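Flocculation protein FLO11 (Saccharomyces cerevisiae, PDB 4UYT) mediates homotypic cell-cell adhesion in yeast flocculation through its N-terminal Flo11 domain, and contributes to substrate adhesion, invasive and pseudohyphal growth and biofilm formation. Local coordinates at residues M30-D35 and I51-K56; N45-T50 and W168-D173; F123-G128 and T142-S147. All coordinates share one frame; numbering follows the deposited sequence. Where two conformers were deposited one is given.

Contact 1 (M30-D35 and I51-K56); sequences MQYTLD and IHVKGK
Tyr32 lies across from Gly55, its ring set obliquely to the glycine, with CD2 3.6 Å from Gly55 CA. With no side chain at that position, the ring and Met30 both settle close to the backbone; the Met30 chain bends at its third torsion (72°), which brings CE to 3.8 Å from Gly55 CA. On the same face Leu34 and Val53 meet obliquely through branch ends, Leu34 CD1 standing 3.8 Å from Val53 CG2, and that same CD1 also touches Ile51 CD1. This apolar face is backed by Ile121 of the opposing sheet, and the Tyr32 hydroxyl bonds to that of Tyr125.

The other face is polar. Thr33 OG1 and His52 O share a water, OG1 lying 2.8 Å from it, while the His52 ring turns its NE2 to Asp96. Beyond the strands, Gln31 and Lys56 lie side by side, while Gln31 NE2 bonds to Asp25.

Strands 32-43 and 46-55 form an antiparallel hairpin, joined by paired bonds between Thr33 and Lys54 and between Asp35 and His52; Lys56 N to Gln31 O (2.8 Å) adds a fifth. The contact is thus amphipathic, with a greasy side facing the domain interior and a hydrated one facing solvent.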
ATOM      1  N   MET A  30      14.779  -2.627   3.714  1.00 12.47           N
ATOM      2  CA  MET A  30      14.216  -3.584   4.671  1.00 12.77           C
ATOM      3  C   MET A  30      12.912  -4.134   4.132  1.00 12.17           C
ATOM      4  O   MET A  30      12.129  -3.420   3.511  1.00 12.55           O
ATOM      5  CB  MET A  30      13.967  -2.913   6.018  1.00 12.35           C
ATOM      6  CG  MET A  30      13.435  -3.858   7.089  1.00 13.38           C
ATOM      7  SD  MET A  30      13.068  -3.038   8.645  1.00 12.65           S
ATOM      8  CE  MET A  30      11.596  -2.128   8.194  1.00 12.01           C
ATOM      9  N   GLN A  31      12.647  -5.400   4.380  1.00 12.23           N
ATOM     10  CA  GLN A  31      11.405  -5.993   3.940  1.00 12.24           C
ATOM     11  C   GLN A  31      10.190  -5.409   4.655  1.00 11.26           C
ATOM     12  O   GLN A  31      10.161  -5.254   5.869  1.00 12.07           O
ATOM     13  CB  GLN A  31      11.430  -7.485   4.124  1.00 13.94           C
ATOM     14  CG  GLN A  31      12.425  -8.171   3.194  1.00 16.68           C
ATOM     15  CD  GLN A  31      12.668  -9.608   3.563  1.00 17.28           C
ATOM     16  OE1 GLN A  31      11.954 -10.208   4.392  1.00 19.25           O
ATOM     17  NE2 GLN A  31      13.655 -10.190   2.923  1.00 17.77           N
ATOM     18  N   TYR A  32       9.165  -5.114   3.864  1.00 10.69           N
ATOM     19  CA  TYR A  32       7.822  -4.744   4.353  1.00  9.50           C
ATOM     20  C   TYR A  32       6.819  -5.688   3.694  1.00  9.32           C
ATOM     21  O   TYR A  32       7.070  -6.207   2.612  1.00 10.77           O
ATOM     22  CB  TYR A  32       7.446  -3.306   3.962  1.00  9.11           C
ATOM     23  CG  TYR A  32       8.246  -2.227   4.629  1.00  9.16           C
ATOM     24  CD1 TYR A  32       9.555  -1.956   4.239  1.00 10.03           C
ATOM     25  CD2 TYR A  32       7.660  -1.400   5.603  1.00  9.42           C
ATOM     26  CE1 TYR A  32      10.278  -0.935   4.827  1.00 10.05           C
ATOM     27  CE2 TYR A  32       8.383  -0.381   6.195  1.00  9.27           C
ATOM     28  CZ  TYR A  32       9.695  -0.162   5.806  1.00  9.79           C
ATOM     29  OH  TYR A  32      10.407   0.863   6.382  1.00 10.22           O
ATOM     30  N   THR A  33       5.642  -5.782   4.323  1.00  8.72           N
ATOM     31  CA  THR A  33       4.493  -6.442   3.762  1.00  8.80           C
ATOM     32  C   THR A  33       3.309  -5.493   3.748  1.00  8.40           C
ATOM     33  O   THR A  33       3.225  -4.547   4.536  1.00  8.55           O
ATOM     34  CB  THR A  33       4.120  -7.721   4.546  1.00 10.24           C
ATOM     35  OG1 THR A  33       3.823  -7.378   5.897  1.00 11.02           O
ATOM     36  CG2 THR A  33       5.255  -8.760   4.498  1.00 12.35           C
ATOM     37  N   LEU A  34       2.361  -5.790   2.870  1.00  7.88           N
ATOM     38  CA  LEU A  34       1.109  -5.048   2.761  1.00  7.55           C
ATOM     39  C   LEU A  34      -0.030  -6.026   2.649  1.00  7.77           C
ATOM     40  O   LEU A  34       0.055  -6.972   1.865  1.00  8.59           O
ATOM     41  CB  LEU A  34       1.147  -4.083   1.559  1.00  7.76           C
ATOM     42  CG  LEU A  34      -0.105  -3.231   1.343  1.00  7.98           C
ATOM     43  CD1 LEU A  34       0.246  -1.885   0.702  1.00  8.51           C
ATOM     44  CD2 LEU A  34      -1.183  -3.917   0.519  1.00  8.60           C
ATOM     45  N   ASP A  35      -1.105  -5.771   3.398  1.00  7.40           N
ATOM     46  CA  ASP A  35      -2.342  -6.497   3.258  1.00  7.88           C
ATOM     47  C   ASP A  35      -3.477  -5.481   3.086  1.00  7.04           C
ATOM     48  O   ASP A  35      -3.454  -4.408   3.642  1.00  8.10           O
ATOM     49  CB  ASP A  35      -2.593  -7.374   4.493  1.00  9.54           C
ATOM     50  CG  ASP A  35      -3.640  -8.419   4.283  1.00 12.34           C
ATOM     51  OD1 ASP A  35      -4.018  -8.704   3.130  1.00 13.15           O
ATOM     52  OD2 ASP A  35      -4.026  -9.027   5.312  1.00 19.26           O
ATOM     53  N   ILE A  51      -5.521  -0.557   4.135  1.00  6.57           N
ATOM     54  CA  ILE A  51      -4.296  -1.311   4.049  1.00  6.68           C
ATOM     55  C   ILE A  51      -3.604  -1.370   5.402  1.00  6.89           C
ATOM     56  O   ILE A  51      -3.752  -0.451   6.208  1.00  7.76           O
ATOM     57  CB  ILE A  51      -3.340  -0.766   2.955  1.00  7.13           C
ATOM     58  CG1 ILE A  51      -2.840   0.651   3.256  1.00  7.45           C
ATOM     59  CG2 ILE A  51      -4.009  -0.851   1.598  1.00  8.53           C
ATOM     60  CD1 ILE A  51      -1.758   1.171   2.321  1.00  8.14           C
ATOM     61  N   HIS A  52      -2.821  -2.437   5.606  1.00  7.06           N
ATOM     62  CA  HIS A  52      -2.004  -2.617   6.774  1.00  7.47           C
ATOM     63  C   HIS A  52      -0.606  -2.945   6.286  1.00  7.07           C
ATOM     64  O   HIS A  52      -0.407  -3.968   5.621  1.00  7.84           O
ATOM     65  CB  HIS A  52      -2.552  -3.744   7.645  1.00  8.32           C
ATOM     66  CG  HIS A  52      -1.788  -3.978   8.906  1.00 10.39           C
ATOM     67  ND1 HIS A  52      -1.855  -5.155   9.602  1.00 16.37           N
ATOM     68  CD2 HIS A  52      -0.980  -3.161   9.613  1.00  9.85           C
ATOM     69  CE1 HIS A  52      -1.117  -5.052  10.686  1.00 16.95           C
ATOM     70  NE2 HIS A  52      -0.573  -3.853  10.711  1.00 12.54           N
ATOM     71  N   VAL A  53       0.360  -2.098   6.612  1.00  6.87           N
ATOM     72  CA  VAL A  53       1.742  -2.225   6.186  1.00  7.25           C
ATOM     73  C   VAL A  53       2.609  -2.492   7.399  1.00  8.02           C
ATOM     74  O   VAL A  53       2.476  -1.807   8.396  1.00  8.92           O
ATOM     75  CB  VAL A  53       2.216  -0.954   5.452  1.00  7.90           C
ATOM     76  CG1 VAL A  53       3.673  -1.019   5.083  1.00  9.04           C
ATOM     77  CG2 VAL A  53       1.366  -0.758   4.201  1.00  8.83           C
ATOM     78  N   LYS A  54       3.452  -3.521   7.307  0.53  8.40           N
ATOM     79  CA  LYS A  54       4.382  -3.849   8.375  0.53  9.22           C
ATOM     80  C   LYS A  54       5.784  -3.958   7.842  0.53 10.02           C
ATOM     81  O   LYS A  54       6.005  -4.414   6.729  0.53  8.70           O
ATOM     82  CB  LYS A  54       4.000  -5.163   9.041  0.53  9.19           C
ATOM     83  CG  LYS A  54       2.632  -5.159   9.714  0.53 11.70           C
ATOM     84  CD  LYS A  54       2.352  -6.608  10.076  0.53 15.81           C
ATOM     85  CE  LYS A  54       1.306  -6.831  11.132  0.53 21.75           C
ATOM     86  NZ  LYS A  54       1.591  -8.069  11.905  0.53 25.71           N
ATOM     87  N   GLY A  55       6.722  -3.493   8.652  1.00  9.47           N
ATOM     88  CA  GLY A  55       8.138  -3.661   8.392  1.00  9.97           C
ATOM     89  C   GLY A  55       8.706  -4.840   9.181  1.00 10.68           C
ATOM     90  O   GLY A  55       8.191  -5.181  10.248  1.00 12.25           O
ATOM     91  N   LYS A  56       9.781  -5.442   8.683  1.00 11.92           N
ATOM     92  CA  LYS A  56      10.357  -6.615   9.338  1.00 13.26           C
ATOM     93  C   LYS A  56      10.824  -6.316  10.759  1.00 12.85           C
ATOM     94  O   LYS A  56      10.631  -7.119  11.677  1.00 15.47           O
ATOM     95  CB  LYS A  56      11.530  -7.164   8.508  1.00 14.76           C
ATOM     96  CG  LYS A  56      12.070  -8.493   9.012  1.00 19.09           C
ATOM     97  CD  LYS A  56      12.827  -9.284   7.953  1.00 22.52           C
ATOM     98  CE  LYS A  56      13.312 -10.627   8.478  1.00 27.93           C
ATOM     99  NZ  LYS A  56      13.707 -11.526   7.353  1.00 35.28           N
TER
HETATM  100  O   HOH W   1       1.225  -6.335   6.315  1.00 12.78           O
HETATM  101  O   HOH W   2      -2.862  -7.976   7.876  0.50 36.27           O

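Contact 2 (N45-T50 and W168-D173); sequences NTYQIT and WNIDCD. With NA (sodium ion), chain G.
Tyr47 and Trp168 make the aromatic part of this contact, an edge-to-face pair with planes at 63°. The indole edge comes down on the phenol: Trp168 NE1 sits over the centre of the Tyr47 ring, 3.4 Å from Tyr47 CD2. At the rim of the same phenol, near its plane, Cys172 SG lies 4.1 Å from Tyr47 CE2, a sulfur-aromatic contact made by a half-cystine bonded to Cys8.

Apolar packing continues with Ile49, whose CG2 touches Trp168 CH2 at 3.8 Å, the two side chains crossing at about a right angle. The contact thereby joins two sheets of the fibronectin type III-like Flo11 domain, strand 46-55 in one and strand 166-169 in the other, with Val39 and Val114 packing around the aromatic pair.

The polar links lie further out. Asp171 N donates to Tyr47 OH (2.8 Å, 164° at the hydrogen), approaching in the plane of the ring, and a water lies 2.7 Å from Asn45 OD1 and 2.6 Å from Asp171 OD1, bridging them. Away from the aromatic pair, a sodium ion is bound by Gln48 O at 2.9 Å, by Ser38 and by a water that donates to Gln48 OE1.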
ATOM      1  N   ASN A  45     -17.541   3.066  -9.476  1.00  6.54           N
ATOM      2  CA  ASN A  45     -16.490   2.019  -9.297  1.00  5.61           C
ATOM      3  C   ASN A  45     -15.487   2.414  -8.233  1.00  5.70           C
ATOM      4  O   ASN A  45     -14.302   2.060  -8.304  1.00  5.91           O
ATOM      5  CB  ASN A  45     -15.778   1.679 -10.622  1.00  6.12           C
ATOM      6  CG  ASN A  45     -16.728   0.981 -11.543  1.00  5.89           C
ATOM      7  OD1 ASN A  45     -17.173  -0.124 -11.233  1.00  6.89           O
ATOM      8  ND2 ASN A  45     -17.047   1.584 -12.657  1.00  7.15           N
ATOM      9  N   THR A  46     -15.996   3.135  -7.242  1.00  5.64           N
ATOM     10  CA  THR A  46     -15.201   3.686  -6.173  1.00  5.73           C
ATOM     11  C   THR A  46     -15.339   2.811  -4.929  1.00  5.57           C
ATOM     12  O   THR A  46     -16.466   2.494  -4.503  1.00  6.19           O
ATOM     13  CB  THR A  46     -15.671   5.098  -5.859  1.00  6.25           C
ATOM     14  OG1 THR A  46     -15.619   5.865  -7.065  1.00  6.51           O
ATOM     15  CG2 THR A  46     -14.802   5.740  -4.822  1.00  6.97           C
ATOM     16  N   TYR A  47     -14.189   2.450  -4.350  1.00  5.76           N
ATOM     17  CA  TYR A  47     -14.134   1.605  -3.148  1.00  5.79           C
ATOM     18  C   TYR A  47     -13.269   2.291  -2.128  1.00  5.70           C
ATOM     19  O   TYR A  47     -12.236   2.871  -2.452  1.00  6.72           O
ATOM     20  CB  TYR A  47     -13.510   0.225  -3.473  1.00  6.01           C
ATOM     21  CG  TYR A  47     -14.246  -0.499  -4.549  1.00  5.85           C
ATOM     22  CD1 TYR A  47     -14.032  -0.221  -5.891  1.00  5.80           C
ATOM     23  CD2 TYR A  47     -15.175  -1.484  -4.228  1.00  5.90           C
ATOM     24  CE1 TYR A  47     -14.728  -0.864  -6.857  1.00  5.81           C
ATOM     25  CE2 TYR A  47     -15.864  -2.154  -5.212  1.00  5.80           C
ATOM     26  CZ  TYR A  47     -15.638  -1.832  -6.537  1.00  5.69           C
ATOM     27  OH  TYR A  47     -16.321  -2.505  -7.499  1.00  6.53           O
ATOM     28  N   GLN A  48     -13.708   2.170  -0.875  1.00  6.07           N
ATOM     29  CA  GLN A  48     -12.922   2.594   0.262  1.00  6.75           C
ATOM     30  C   GLN A  48     -12.185   1.374   0.786  1.00  6.44           C
ATOM     31  O   GLN A  48     -12.813   0.380   1.155  1.00  7.62           O
ATOM     32  CB  GLN A  48     -13.832   3.184   1.331  1.00  8.48           C
ATOM     33  CG  GLN A  48     -13.061   3.755   2.495  1.00 10.97           C
ATOM     34  CD  GLN A  48     -13.934   4.531   3.421  1.00 17.42           C
ATOM     35  OE1 GLN A  48     -14.797   3.970   4.062  1.00 27.16           O
ATOM     36  NE2 GLN A  48     -13.725   5.833   3.493  1.00 22.02           N
ATOM     37  N   ILE A  49     -10.851   1.420   0.758  1.00  6.46           N
ATOM     38  CA  ILE A  49     -10.026   0.301   1.159  1.00  6.68           C
ATOM     39  C   ILE A  49      -9.157   0.677   2.335  1.00  6.68           C
ATOM     40  O   ILE A  49      -8.816   1.853   2.491  1.00  7.13           O
ATOM     41  CB  ILE A  49      -9.179  -0.239  -0.013  1.00  7.22           C
ATOM     42  CG1 ILE A  49      -7.992   0.643  -0.385  1.00  7.55           C
ATOM     43  CG2 ILE A  49     -10.089  -0.482  -1.198  1.00  7.94           C
ATOM     44  CD1 ILE A  49      -7.075   0.027  -1.427  1.00  8.65           C
ATOM     45  N   THR A  50      -8.808  -0.332   3.122  1.00  6.46           N
ATOM     46  CA  THR A  50      -7.900  -0.155   4.217  1.00  6.80           C
ATOM     47  C   THR A  50      -6.712  -1.101   3.977  1.00  6.37           C
ATOM     48  O   THR A  50      -6.900  -2.279   3.707  1.00  7.05           O
ATOM     49  CB  THR A  50      -8.573  -0.462   5.548  1.00  8.25           C
ATOM     50  OG1 THR A  50      -9.669   0.461   5.707  1.00 10.79           O
ATOM     51  CG2 THR A  50      -7.616  -0.293   6.711  1.00 10.29           C
ATOM     52  N   TRP A 168     -11.172  -8.058  -5.679  1.00  6.17           N
ATOM     53  CA  TRP A 168     -12.380  -8.225  -4.876  1.00  6.22           C
ATOM     54  C   TRP A 168     -13.598  -8.114  -5.806  1.00  6.10           C
ATOM     55  O   TRP A 168     -13.495  -7.811  -6.981  1.00  6.83           O
ATOM     56  CB  TRP A 168     -12.461  -7.193  -3.775  1.00  6.32           C
ATOM     57  CG  TRP A 168     -12.334  -5.773  -4.224  1.00  6.20           C
ATOM     58  CD1 TRP A 168     -13.306  -4.986  -4.796  1.00  6.34           C
ATOM     59  CD2 TRP A 168     -11.176  -4.956  -4.138  1.00  6.14           C
ATOM     60  NE1 TRP A 168     -12.813  -3.734  -5.079  1.00  6.15           N
ATOM     61  CE2 TRP A 168     -11.516  -3.675  -4.665  1.00  5.89           C
ATOM     62  CE3 TRP A 168      -9.883  -5.154  -3.629  1.00  6.33           C
ATOM     63  CZ2 TRP A 168     -10.644  -2.600  -4.651  1.00  6.56           C
ATOM     64  CZ3 TRP A 168      -9.014  -4.091  -3.621  1.00  7.27           C
ATOM     65  CH2 TRP A 168      -9.399  -2.827  -4.121  1.00  7.14           C
ATOM     66  N   ASN A 169     -14.766  -8.358  -5.232  1.00  6.54           N
ATOM     67  CA  ASN A 169     -15.992  -8.375  -6.012  1.00  6.26           C
ATOM     68  C   ASN A 169     -16.423  -6.967  -6.478  1.00  5.93           C
ATOM     69  O   ASN A 169     -16.460  -6.022  -5.691  1.00  6.20           O
ATOM     70  CB  ASN A 169     -17.135  -9.015  -5.255  1.00  6.64           C
ATOM     71  CG  ASN A 169     -17.085 -10.535  -5.305  1.00  7.30           C
ATOM     72  OD1 ASN A 169     -16.013 -11.146  -5.325  1.00  8.42           O
ATOM     73  ND2 ASN A 169     -18.244 -11.155  -5.302  1.00  8.84           N
ATOM     74  N   ILE A 170     -16.837  -6.896  -7.723  1.00  6.17           N
ATOM     75  CA  ILE A 170     -17.434  -5.688  -8.295  1.00  6.16           C
ATOM     76  C   ILE A 170     -18.633  -5.279  -7.445  1.00  5.86           C
ATOM     77  O   ILE A 170     -19.508  -6.104  -7.127  1.00  5.84           O
ATOM     78  CB  ILE A 170     -17.839  -5.935  -9.754  1.00  6.68           C
ATOM     79  CG1 ILE A 170     -16.604  -6.184 -10.628  1.00  7.54           C
ATOM     80  CG2 ILE A 170     -18.658  -4.768 -10.307  1.00  7.22           C
ATOM     81  CD1 ILE A 170     -16.916  -6.836 -11.960  1.00  7.99           C
ATOM     82  N   ASP A 171     -18.659  -4.007  -7.073  1.00  5.70           N
ATOM     83  CA  ASP A 171     -19.695  -3.381  -6.248  1.00  5.86           C
ATOM     84  C   ASP A 171     -19.834  -4.073  -4.882  1.00  5.93           C
ATOM     85  O   ASP A 171     -20.817  -3.855  -4.162  1.00  6.64           O
ATOM     86  CB  ASP A 171     -21.030  -3.324  -6.973  1.00  6.20           C
ATOM     87  CG  ASP A 171     -20.945  -2.595  -8.297  1.00  6.91           C
ATOM     88  OD1 ASP A 171     -20.024  -1.740  -8.437  1.00  6.99           O
ATOM     89  OD2 ASP A 171     -21.758  -2.883  -9.196  1.00  9.08           O
ATOM     90  N   CYS A 172     -18.829  -4.889  -4.509  1.00  5.76           N
ATOM     91  CA  CYS A 172     -18.945  -5.720  -3.321  1.00  6.14           C
ATOM     92  C   CYS A 172     -20.246  -6.511  -3.261  1.00  6.10           C
ATOM     93  O   CYS A 172     -20.773  -6.777  -2.191  1.00  6.90           O
ATOM     94  CB  CYS A 172     -18.658  -4.989  -2.047  1.00  6.12           C
ATOM     95  SG  CYS A 172     -16.929  -4.389  -2.001  1.00  6.27           S
ATOM     96  N   ASP A 173     -20.742  -6.912  -4.425  1.00  6.71           N
ATOM     97  CA  ASP A 173     -21.878  -7.795  -4.478  1.00  6.81           C
ATOM     98  C   ASP A 173     -21.386  -9.212  -4.201  1.00  7.27           C
ATOM     99  O   ASP A 173     -20.812  -9.884  -5.059  1.00  8.39           O
ATOM    100  CB  ASP A 173     -22.540  -7.729  -5.831  1.00  6.80           C
ATOM    101  CG  ASP A 173     -23.720  -8.641  -5.957  1.00  7.30           C
ATOM    102  OD1 ASP A 173     -23.928  -9.500  -5.083  1.00  7.65           O
ATOM    103  OD2 ASP A 173     -24.515  -8.443  -6.919  1.00  8.28           O
TER
HETATM  104 NA    NA G1212     -12.487  -0.144   3.934  1.00 27.12          NA
HETATM  105  O   HOH W   3     -19.770  -0.832 -10.852  1.00  9.48           O
HETATM  106  O   HOH W   4     -14.015   1.356   5.034  1.00 49.26           O

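Contact 3 (F123-G128 and T142-S147)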
ATOM      1  N   PHE A 123       8.523   6.422   1.061  1.00  9.41           N
ATOM      2  CA  PHE A 123       9.093   6.604   2.385  1.00 10.45           C
ATOM      3  C   PHE A 123      10.305   7.532   2.277  1.00 11.64           C
ATOM      4  O   PHE A 123      11.163   7.356   1.403  1.00 13.04           O
ATOM      5  CB  PHE A 123       9.623   5.277   2.920  1.00 10.90           C
ATOM      6  CG  PHE A 123       8.570   4.256   3.302  1.00 10.11           C
ATOM      7  CD1 PHE A 123       7.894   3.533   2.330  1.00 10.26           C
ATOM      8  CD2 PHE A 123       8.318   3.964   4.632  1.00 10.77           C
ATOM      9  CE1 PHE A 123       6.953   2.582   2.693  1.00 10.25           C
ATOM     10  CE2 PHE A 123       7.413   2.982   4.999  1.00 10.76           C
ATOM     11  CZ  PHE A 123       6.741   2.282   4.029  1.00 11.10           C
ATOM     12  N   GLU A 124      10.400   8.469   3.205  1.00 11.80           N
ATOM     13  CA  GLU A 124      11.618   9.250   3.369  1.00 13.23           C
ATOM     14  C   GLU A 124      11.967   9.211   4.837  1.00 13.05           C
ATOM     15  O   GLU A 124      11.312   9.847   5.663  1.00 13.47           O
ATOM     16  CB  GLU A 124      11.435  10.709   2.916  1.00 16.54           C
ATOM     17  CG  GLU A 124      11.199  10.896   1.430  1.00 18.46           C
ATOM     18  CD  GLU A 124      11.022  12.358   1.023  1.00 26.41           C
ATOM     19  OE1 GLU A 124      11.076  13.269   1.880  1.00 33.75           O
ATOM     20  OE2 GLU A 124      10.812  12.597  -0.183  1.00 38.01           O
ATOM     21  N   TYR A 125      13.051   8.502   5.142  1.00 13.27           N
ATOM     22  CA  TYR A 125      13.641   8.506   6.459  1.00 14.05           C
ATOM     23  C   TYR A 125      14.901   9.368   6.462  1.00 15.01           C
ATOM     24  O   TYR A 125      15.560   9.558   5.437  1.00 16.38           O
ATOM     25  CB  TYR A 125      14.041   7.091   6.860  1.00 13.85           C
ATOM     26  CG  TYR A 125      12.908   6.098   7.060  1.00 11.83           C
ATOM     27  CD1 TYR A 125      12.263   6.003   8.288  1.00 12.58           C
ATOM     28  CD2 TYR A 125      12.570   5.169   6.076  1.00 11.68           C
ATOM     29  CE1 TYR A 125      11.270   5.060   8.527  1.00 11.42           C
ATOM     30  CE2 TYR A 125      11.595   4.211   6.310  1.00 11.68           C
ATOM     31  CZ  TYR A 125      10.945   4.147   7.537  1.00 11.57           C
ATOM     32  OH  TYR A 125       9.997   3.186   7.833  1.00 11.08           O
ATOM     33  N   LEU A 126      15.225   9.899   7.628  1.00 16.87           N
ATOM     34  CA  LEU A 126      16.496  10.595   7.836  1.00 17.74           C
ATOM     35  C   LEU A 126      16.656  11.855   6.990  1.00 18.97           C
ATOM     36  O   LEU A 126      17.780  12.273   6.725  1.00 25.44           O
ATOM     37  CB  LEU A 126      17.707   9.669   7.578  1.00 19.48           C
ATOM     38  CG  LEU A 126      17.942   8.454   8.473  1.00 22.21           C
ATOM     39  CD1 LEU A 126      19.350   7.927   8.239  1.00 22.89           C
ATOM     40  CD2 LEU A 126      17.754   8.781   9.949  1.00 21.79           C
ATOM     41  N   GLN A 127      15.556  12.469   6.582  1.00 19.64           N
ATOM     42  CA  GLN A 127      15.590  13.744   5.884  1.00 22.56           C
ATOM     43  C   GLN A 127      15.068  14.800   6.826  1.00 23.07           C
ATOM     44  O   GLN A 127      14.491  14.486   7.872  1.00 20.36           O
ATOM     45  CB  GLN A 127      14.762  13.693   4.598  1.00 24.54           C
ATOM     46  CG  GLN A 127      15.317  12.742   3.541  1.00 26.00           C
ATOM     47  CD  GLN A 127      16.724  13.094   3.080  1.00 30.66           C
ATOM     48  OE1 GLN A 127      17.532  12.213   2.776  1.00 32.05           O
ATOM     49  NE2 GLN A 127      17.027  14.380   3.033  1.00 33.95           N
ATOM     50  N   GLY A 128      15.297  16.060   6.478  1.00 26.32           N
ATOM     51  CA  GLY A 128      14.849  17.148   7.321  1.00 25.78           C
ATOM     52  C   GLY A 128      15.396  16.976   8.724  1.00 25.21           C
ATOM     53  O   GLY A 128      16.560  16.582   8.910  1.00 30.35           O
ATOM     54  N   THR A 142      17.283   4.578   2.845  1.00 13.92           N
ATOM     55  CA  THR A 142      16.480   5.495   3.640  1.00 13.96           C
ATOM     56  C   THR A 142      15.337   6.208   2.922  1.00 13.82           C
ATOM     57  O   THR A 142      14.380   6.592   3.570  1.00 14.39           O
ATOM     58  CB  THR A 142      17.367   6.551   4.312  1.00 14.77           C
ATOM     59  OG1 THR A 142      18.163   7.200   3.310  1.00 17.29           O
ATOM     60  CG2 THR A 142      18.284   5.913   5.342  1.00 17.14           C
ATOM     61  N   SER A 143      15.455   6.399   1.611  1.00 13.94           N
ATOM     62  CA  SER A 143      14.377   6.952   0.801  1.00 14.12           C
ATOM     63  C   SER A 143      14.094   5.970  -0.316  1.00 14.32           C
ATOM     64  O   SER A 143      14.997   5.575  -1.059  1.00 15.30           O
ATOM     65  CB  SER A 143      14.747   8.320   0.223  1.00 18.00           C
ATOM     66  OG  SER A 143      14.647   9.346   1.205  1.00 18.67           O
ATOM     67  N   PHE A 144      12.847   5.567  -0.443  1.00 12.89           N
ATOM     68  CA  PHE A 144      12.475   4.557  -1.406  1.00 12.90           C
ATOM     69  C   PHE A 144      10.975   4.552  -1.585  1.00 11.92           C
ATOM     70  O   PHE A 144      10.220   5.085  -0.766  1.00 12.27           O
ATOM     71  CB  PHE A 144      12.962   3.173  -0.933  1.00 12.81           C
ATOM     72  CG  PHE A 144      12.463   2.780   0.444  1.00 11.91           C
ATOM     73  CD1 PHE A 144      11.235   2.134   0.628  1.00 10.81           C
ATOM     74  CD2 PHE A 144      13.220   3.046   1.567  1.00 12.91           C
ATOM     75  CE1 PHE A 144      10.781   1.795   1.903  1.00 10.30           C
ATOM     76  CE2 PHE A 144      12.784   2.695   2.827  1.00 12.07           C
ATOM     77  CZ  PHE A 144      11.553   2.084   3.004  1.00 10.77           C
ATOM     78  N   ASP A 145      10.577   3.953  -2.691  1.00 11.82           N
ATOM     79  CA  ASP A 145       9.175   3.744  -3.009  1.00 11.78           C
ATOM     80  C   ASP A 145       8.930   2.251  -3.045  1.00 11.49           C
ATOM     81  O   ASP A 145       9.739   1.526  -3.631  1.00 15.84           O
ATOM     82  CB  ASP A 145       8.839   4.309  -4.388  1.00 14.19           C
ATOM     83  CG  ASP A 145       8.916   5.820  -4.462  1.00 16.58           C
ATOM     84  OD1 ASP A 145       8.996   6.510  -3.430  1.00 20.11           O
ATOM     85  OD2 ASP A 145       8.849   6.322  -5.596  1.00 24.32           O
ATOM     86  N   LEU A 146       7.843   1.785  -2.453  1.00  9.64           N
ATOM     87  CA  LEU A 146       7.400   0.396  -2.500  1.00  9.48           C
ATOM     88  C   LEU A 146       6.124   0.348  -3.308  1.00  9.08           C
ATOM     89  O   LEU A 146       5.164   1.070  -3.031  1.00 10.84           O
ATOM     90  CB  LEU A 146       7.148  -0.150  -1.115  1.00  9.73           C
ATOM     91  CG  LEU A 146       8.375  -0.168  -0.210  1.00 11.10           C
ATOM     92  CD1 LEU A 146       8.015  -0.792   1.130  1.00 12.26           C
ATOM     93  CD2 LEU A 146       9.573  -0.867  -0.841  1.00 11.85           C
ATOM     94  N   SER A 147       6.112  -0.528  -4.296  0.71  8.77           N
ATOM     95  CA  SER A 147       5.013  -0.597  -5.226  0.71  8.39           C
ATOM     96  C   SER A 147       4.180  -1.864  -5.067  0.71  7.78           C
ATOM     97  O   SER A 147       4.700  -2.911  -4.693  0.71  8.54           O
ATOM     98  CB  SER A 147       5.550  -0.535  -6.639  0.71  9.94           C
ATOM     99  OG  SER A 147       6.348  -1.669  -6.878  0.71 12.59           O
TER
HETATM  100  O   HOH W   5      16.632   9.436   2.942  1.00 19.61           O
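The last two strands of the five-stranded antiparallel sheet, 120-125 and the outermost 143-147, pair here. Phe123 and Phe144 face each other as a hydrogen-bonded pair: Phe123 N donates to Phe144 O at 2.8 Å, and Phe144 N returns a bond to Phe123 O. Tyr125 N to Thr142 O (2.8 Å) extends the pairing to the strand end.

The two phenylalanine rings are tilted by only 20° but slid apart, with little overlap. What covers the Phe144 face is Phe123 CB, a CH-pi contact 3.9 Å from the ring centroid and displaced toward the rim; beside it Phe123 CD1 closes to 3.4 Å from Phe144 CE1. Tyr125 meets this ring with its edge, CE2 standing 3.9 Å from Phe144 CZ, while Leu146 CD1 reaches Phe123 CE1.

Past the aromatics, one water is gripped by four bonds: it donates to Tyr125 O and Gln127 OE1 and accepts from Thr142 OG1 and Ser143 OG (2.6 Å), linking the end of strand 120-125 to the start of strand 143-147. Aromatic and leucine side chains on one face, with Glu124 and Ser143 on the other, give the alternation typical of antiparallel strands in a fibronectin type III-like beta sandwich.

How the contacts relate
Contacts 1 and 2 use successive parts of strand 46-55, yet their centres are about 22 Å apart: contact 1 pairs it with its hairpin neighbour, whereas contact 2 carries it to strand 166-169 of another sheet. Contacts 1 and 3 are both backbone-paired and partly buried: their apolar faces meet in the interior, where Tyr32 packs on Phe123, Phe144 and Leu146, while their outer polar faces carry ordered waters, at Thr33 and Asp35 in contact 1 and at Ser143 in contact 3. Contact 2 is the buried one, held by side-chain packing and a single direct hydrogen bond, and it includes a half-cystine and a ligand of a sodium ion. It lies about 30 Å from contact 3, centre to centre.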